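Local coordinates for protein PES4 (Saccharomyces cerevisiae S288C, PDB 6EZ7) that probably binds RNA, including mRNA 3'-untranslated regions and poly(A) or poly(U) tracts, this chain being the third RNA recognition motif of the longer protein, at residues N2-K7 with K56-Y61; D16-F21 with I31-A36. All blocks are in the same frame, centred on the assembly; numbering follows the deposited sequence.

Contact 1. Residues N2-K7 with K56-Y61; sequences NSIFIK and KAIKRY
Ile4 meets Ala57 and Ile58 through aliphatic carbons alone, and the two aromatic rings of these segments, Phe5 and Tyr61, lie outside that meeting. Phe5 is next to Phe45, their planes at about 40°, while Tyr61 has Phe22 at a similar tilt and Phe64 edge-to-face. The Phe5 side chain comes no nearer to 56-61 than 8.3 Å, from Phe5 CB to Ile58 CG1, with the ring farther off, since neighbouring residues of the strand point to alternate faces of the sheet. This is the layout of an RNA recognition motif: Ile4-Phe5-Ile6-Lys7 matches the start of the RNP2 motif, whose aromatic is turned to the face that typically receives RNA, and Ile4 faces the helices. Its CG1 sits in the crowded position between backbone N and carbonyl carbon (chi1 61°), and an extended chi2 carries CD1 onto the Ala57 methyl, with Ile4 CD1 3.8 Å from Ala57 CB. The other branch, Ile4 CG2, runs past the Ile58 chain in the opposite direction, 3.8 Å from Ile58 CG1 and 4.0 Å from Ile58 CD1. Thus one isoleucine straddles two consecutive helix residues. Val46, Val73 and Phe22 also touch Ile4.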
# COMPACT_ATOMS: atom_id res chain seq x y z
N ASN A 2 -11.50 -2.39 -0.57
CA ASN A 2 -10.95 -1.13 -1.05
C ASN A 2 -9.52 -0.92 -0.58
O ASN A 2 -8.90 0.09 -0.91
CB ASN A 2 -11.82 0.04 -0.60
CG ASN A 2 -13.16 0.07 -1.29
OD1 ASN A 2 -13.79 -0.96 -1.49
ND2 ASN A 2 -13.61 1.27 -1.66
N SER A 3 -8.99 -1.86 0.20
CA SER A 3 -7.74 -1.62 0.90
C SER A 3 -6.60 -2.55 0.50
O SER A 3 -6.82 -3.71 0.18
CB SER A 3 -7.96 -1.73 2.41
OG SER A 3 -8.96 -0.81 2.83
N ILE A 4 -5.39 -2.01 0.53
CA ILE A 4 -4.19 -2.78 0.23
C ILE A 4 -3.14 -2.63 1.32
O ILE A 4 -3.17 -1.68 2.10
CB ILE A 4 -3.57 -2.36 -1.12
CG1 ILE A 4 -3.16 -0.88 -1.08
CG2 ILE A 4 -4.53 -2.63 -2.26
CD1 ILE A 4 -2.47 -0.40 -2.34
N PHE A 5 -2.24 -3.59 1.39
CA PHE A 5 -1.05 -3.46 2.22
C PHE A 5 0.14 -3.20 1.33
O PHE A 5 0.26 -3.79 0.25
CB PHE A 5 -0.82 -4.71 3.07
CG PHE A 5 -1.70 -4.81 4.28
CD1 PHE A 5 -1.62 -3.86 5.28
CD2 PHE A 5 -2.59 -5.86 4.42
CE1 PHE A 5 -2.43 -3.95 6.41
CE2 PHE A 5 -3.40 -5.95 5.54
CZ PHE A 5 -3.32 -5.00 6.53
N ILE A 6 1.03 -2.32 1.77
CA ILE A 6 2.28 -2.07 1.07
C ILE A 6 3.41 -2.36 2.03
O ILE A 6 3.51 -1.73 3.08
CB ILE A 6 2.38 -0.63 0.56
CG1 ILE A 6 1.13 -0.28 -0.25
CG2 ILE A 6 3.64 -0.45 -0.27
CD1 ILE A 6 0.86 1.20 -0.30
N LYS A 7 4.25 -3.33 1.68
CA LYS A 7 5.32 -3.73 2.57
C LYS A 7 6.67 -3.65 1.87
O LYS A 7 6.73 -3.39 0.67
CB LYS A 7 5.08 -5.15 3.10
CG LYS A 7 3.69 -5.34 3.69
CD LYS A 7 3.55 -6.67 4.40
CE LYS A 7 4.10 -6.60 5.81
NZ LYS A 7 3.68 -7.79 6.61
N LYS A 56 -6.24 -2.29 -9.11
CA LYS A 56 -5.32 -1.65 -10.04
C LYS A 56 -3.98 -1.40 -9.38
O LYS A 56 -2.93 -1.61 -9.98
CB LYS A 56 -5.91 -0.34 -10.57
CG LYS A 56 -7.07 -0.53 -11.54
CD LYS A 56 -7.83 0.77 -11.75
CE LYS A 56 -6.93 1.86 -12.29
NZ LYS A 56 -7.61 3.19 -12.30
N ALA A 57 -4.02 -0.94 -8.12
CA ALA A 57 -2.81 -0.64 -7.37
C ALA A 57 -1.94 -1.88 -7.19
O ALA A 57 -0.72 -1.81 -7.33
CB ALA A 57 -3.17 -0.05 -6.01
N ILE A 58 -2.57 -3.00 -6.86
CA ILE A 58 -1.85 -4.26 -6.74
C ILE A 58 -1.21 -4.64 -8.08
O ILE A 58 -0.03 -4.98 -8.14
CB ILE A 58 -2.77 -5.39 -6.27
CG1 ILE A 58 -3.31 -5.09 -4.87
CG2 ILE A 58 -2.05 -6.73 -6.30
CD1 ILE A 58 -4.39 -6.05 -4.42
N LYS A 59 -2.00 -4.58 -9.14
CA LYS A 59 -1.51 -4.96 -10.46
C LYS A 59 -0.37 -4.06 -10.93
O LYS A 59 0.56 -4.52 -11.59
CB LYS A 59 -2.64 -4.94 -11.49
CG LYS A 59 -3.57 -6.14 -11.41
CD LYS A 59 -4.32 -6.35 -12.72
CE LYS A 59 -5.59 -5.52 -12.78
NZ LYS A 59 -6.76 -6.24 -12.21
N ARG A 60 -0.45 -2.79 -10.58
CA ARG A 60 0.53 -1.83 -11.09
C ARG A 60 1.76 -1.69 -10.20
O ARG A 60 2.85 -1.42 -10.71
CB ARG A 60 -0.14 -0.47 -11.30
CG ARG A 60 -1.24 -0.52 -12.35
CD ARG A 60 -1.88 0.84 -12.58
NE ARG A 60 -0.89 1.88 -12.81
CZ ARG A 60 -1.19 3.16 -13.01
NH1 ARG A 60 -2.46 3.55 -13.01
NH2 ARG A 60 -0.23 4.05 -13.21
N TYR A 61 1.61 -1.88 -8.89
CA TYR A 61 2.71 -1.56 -7.98
C TYR A 61 3.34 -2.75 -7.25
O TYR A 61 4.38 -2.59 -6.62
CB TYR A 61 2.25 -0.53 -6.95
CG TYR A 61 2.27 0.87 -7.51
CD1 TYR A 61 3.46 1.46 -7.89
CD2 TYR A 61 1.09 1.59 -7.66
CE1 TYR A 61 3.49 2.74 -8.41
CE2 TYR A 61 1.11 2.88 -8.18
CZ TYR A 61 2.31 3.44 -8.55
OH TYR A 61 2.34 4.72 -9.07

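Contact 2. Residues D16-F21 with I31-A36; sequences DDILNF and IYLSNA
Ile31 pushes its terminal methyl against two successive residues of the helix, Ile18 and Leu19, and this apolar meeting carries most of the contact. Ile31 CD1 lies 3.6 Å from Leu19 CG and equally close to Leu19 CD2, so it abuts the branch point of the leucine and one of its methyls. The same Ile31 CD1 is 3.8 Å from Ile18 CG2, and the shorter branch of Ile31 joins in, with Ile31 CG2 4.0 Å from Ile18 CG2. With Ile31 CG1 beside the backbone N (chi1 -58°) and an extended chi2, the long branch reaches out to the helix. Leu33 adds a looser touch, its CD1 4.3 Å from Ile18 CG1. Ile18 is buried, with Ile6, Leu9 and Val46 also against it; Leu19, partly exposed, meets Ile31 at the margin of the patch.

Polar interactions flank this patch. Arg15 NH1 donates to Ile31 O, tying the start of helix 15-22 to the strand, and Asp17 OD2 accepts from Thr14 N. Beyond the strand, Ser34 OG is hydrogen-bonded to Trp43 N.

The backbone geometry fits a helix laid on a sheet: the axes of 16-21 and 31-33 approach to 9.6 Å, their directions 138° apart. Helix 15-22 follows strand 3-9 and leads into strand 28-33 at the sheet border, the first beta-alpha-beta unit of the beta-alpha-beta-beta-alpha-beta RNA recognition motif fold.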
# COMPACT_ATOMS: atom_id res chain seq x y z
N ASP A 16 3.75 11.38 1.88
CA ASP A 16 3.65 11.95 0.54
C ASP A 16 4.08 10.97 -0.55
O ASP A 16 3.50 10.94 -1.63
CB ASP A 16 4.50 13.22 0.43
CG ASP A 16 3.87 14.40 1.15
OD1 ASP A 16 2.65 14.37 1.40
OD2 ASP A 16 4.61 15.38 1.43
N ASP A 17 5.11 10.17 -0.25
CA ASP A 17 5.55 9.13 -1.18
C ASP A 17 4.42 8.17 -1.49
O ASP A 17 4.19 7.83 -2.65
CB ASP A 17 6.74 8.35 -0.62
CG ASP A 17 7.99 9.20 -0.49
OD1 ASP A 17 8.12 10.18 -1.25
OD2 ASP A 17 8.84 8.88 0.37
N ILE A 18 3.72 7.72 -0.45
CA ILE A 18 2.61 6.80 -0.65
C ILE A 18 1.52 7.49 -1.45
O ILE A 18 0.97 6.91 -2.39
CB ILE A 18 2.03 6.30 0.69
CG1 ILE A 18 3.14 5.71 1.56
CG2 ILE A 18 0.94 5.28 0.43
CD1 ILE A 18 3.86 4.56 0.91
N LEU A 19 1.21 8.72 -1.08
CA LEU A 19 0.20 9.50 -1.78
C LEU A 19 0.56 9.67 -3.25
O LEU A 19 -0.27 9.45 -4.13
CB LEU A 19 0.03 10.87 -1.12
CG LEU A 19 -0.94 10.94 0.05
CD1 LEU A 19 -0.80 12.27 0.77
CD2 LEU A 19 -2.37 10.74 -0.43
N ASN A 20 1.79 10.07 -3.51
CA ASN A 20 2.18 10.38 -4.88
C ASN A 20 2.19 9.15 -5.78
O ASN A 20 1.74 9.21 -6.92
CB ASN A 20 3.53 11.08 -4.89
CG ASN A 20 3.41 12.54 -4.54
OD1 ASN A 20 4.12 13.06 -3.68
ND2 ASN A 20 2.47 13.21 -5.19
N PHE A 21 2.69 8.03 -5.27
CA PHE A 21 2.69 6.81 -6.07
C PHE A 21 1.30 6.23 -6.24
O PHE A 21 0.87 5.94 -7.35
CB PHE A 21 3.61 5.76 -5.44
CG PHE A 21 5.06 5.98 -5.74
CD1 PHE A 21 5.54 5.86 -7.04
CD2 PHE A 21 5.95 6.30 -4.73
CE1 PHE A 21 6.87 6.06 -7.32
CE2 PHE A 21 7.29 6.50 -5.01
CZ PHE A 21 7.75 6.38 -6.30
N ILE A 31 -4.83 6.70 4.42
CA ILE A 31 -3.51 6.08 4.47
C ILE A 31 -3.03 5.93 5.89
O ILE A 31 -3.13 6.86 6.69
CB ILE A 31 -2.45 6.90 3.71
CG1 ILE A 31 -2.84 7.11 2.25
CG2 ILE A 31 -1.08 6.23 3.79
CD1 ILE A 31 -1.74 7.76 1.45
N TYR A 32 -2.50 4.75 6.22
CA TYR A 32 -1.70 4.62 7.42
C TYR A 32 -0.28 4.25 7.01
O TYR A 32 -0.08 3.33 6.23
CB TYR A 32 -2.27 3.56 8.37
CG TYR A 32 -1.34 3.30 9.53
CD1 TYR A 32 -1.24 4.22 10.57
CD2 TYR A 32 -0.55 2.17 9.58
CE1 TYR A 32 -0.38 4.01 11.63
CE2 TYR A 32 0.32 1.95 10.64
CZ TYR A 32 0.39 2.88 11.66
OH TYR A 32 1.24 2.67 12.73
N LEU A 33 0.70 4.98 7.53
CA LEU A 33 2.09 4.61 7.32
C LEU A 33 2.74 4.36 8.67
O LEU A 33 2.78 5.24 9.53
CB LEU A 33 2.83 5.70 6.55
CG LEU A 33 4.32 5.44 6.28
CD1 LEU A 33 4.52 4.21 5.40
CD2 LEU A 33 4.96 6.67 5.65
N SER A 34 3.23 3.14 8.85
CA SER A 34 3.77 2.70 10.14
C SER A 34 4.91 3.59 10.63
O SER A 34 5.77 4.02 9.85
CB SER A 34 4.26 1.26 10.04
OG SER A 34 5.39 1.16 9.19
N ASN A 35 4.91 3.87 11.93
CA ASN A 35 6.01 4.60 12.54
C ASN A 35 7.03 3.61 13.06
O ASN A 35 7.44 3.66 14.22
CB ASN A 35 5.51 5.49 13.69
CG ASN A 35 6.58 6.46 14.16
OD1 ASN A 35 7.41 6.92 13.38
ND2 ASN A 35 6.59 6.75 15.46
N ALA A 36 7.44 2.69 12.19
CA ALA A 36 8.36 1.63 12.58
C ALA A 36 9.76 2.18 12.83
O ALA A 36 10.36 2.81 11.96
CB ALA A 36 8.39 0.54 11.52

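How the contacts relate
The two contacts press helices 51-61 and 15-22 onto the same antiparallel sheet, contact 1 on strand 3-9 and contact 2 on border strand 28-33; their centres lie 13 Å apart. Along the chain, 16-21 with 31-36 is nested inside the loop closed by 2-7 with 56-61. They meet in two places. Ile6 CD1 of the first lies 4.1 Å from Ile18 CG2 of the second, a packing touch between strand 3-9 and helix 15-22 inside the shared core. Between the helices, Tyr61 OH and Phe21 O are 2.6 Å apart, probably a weak hydrogen bond. Both contacts lie on the helix-bearing side of the sheet, away from the face that probably takes RNA, as in related motifs.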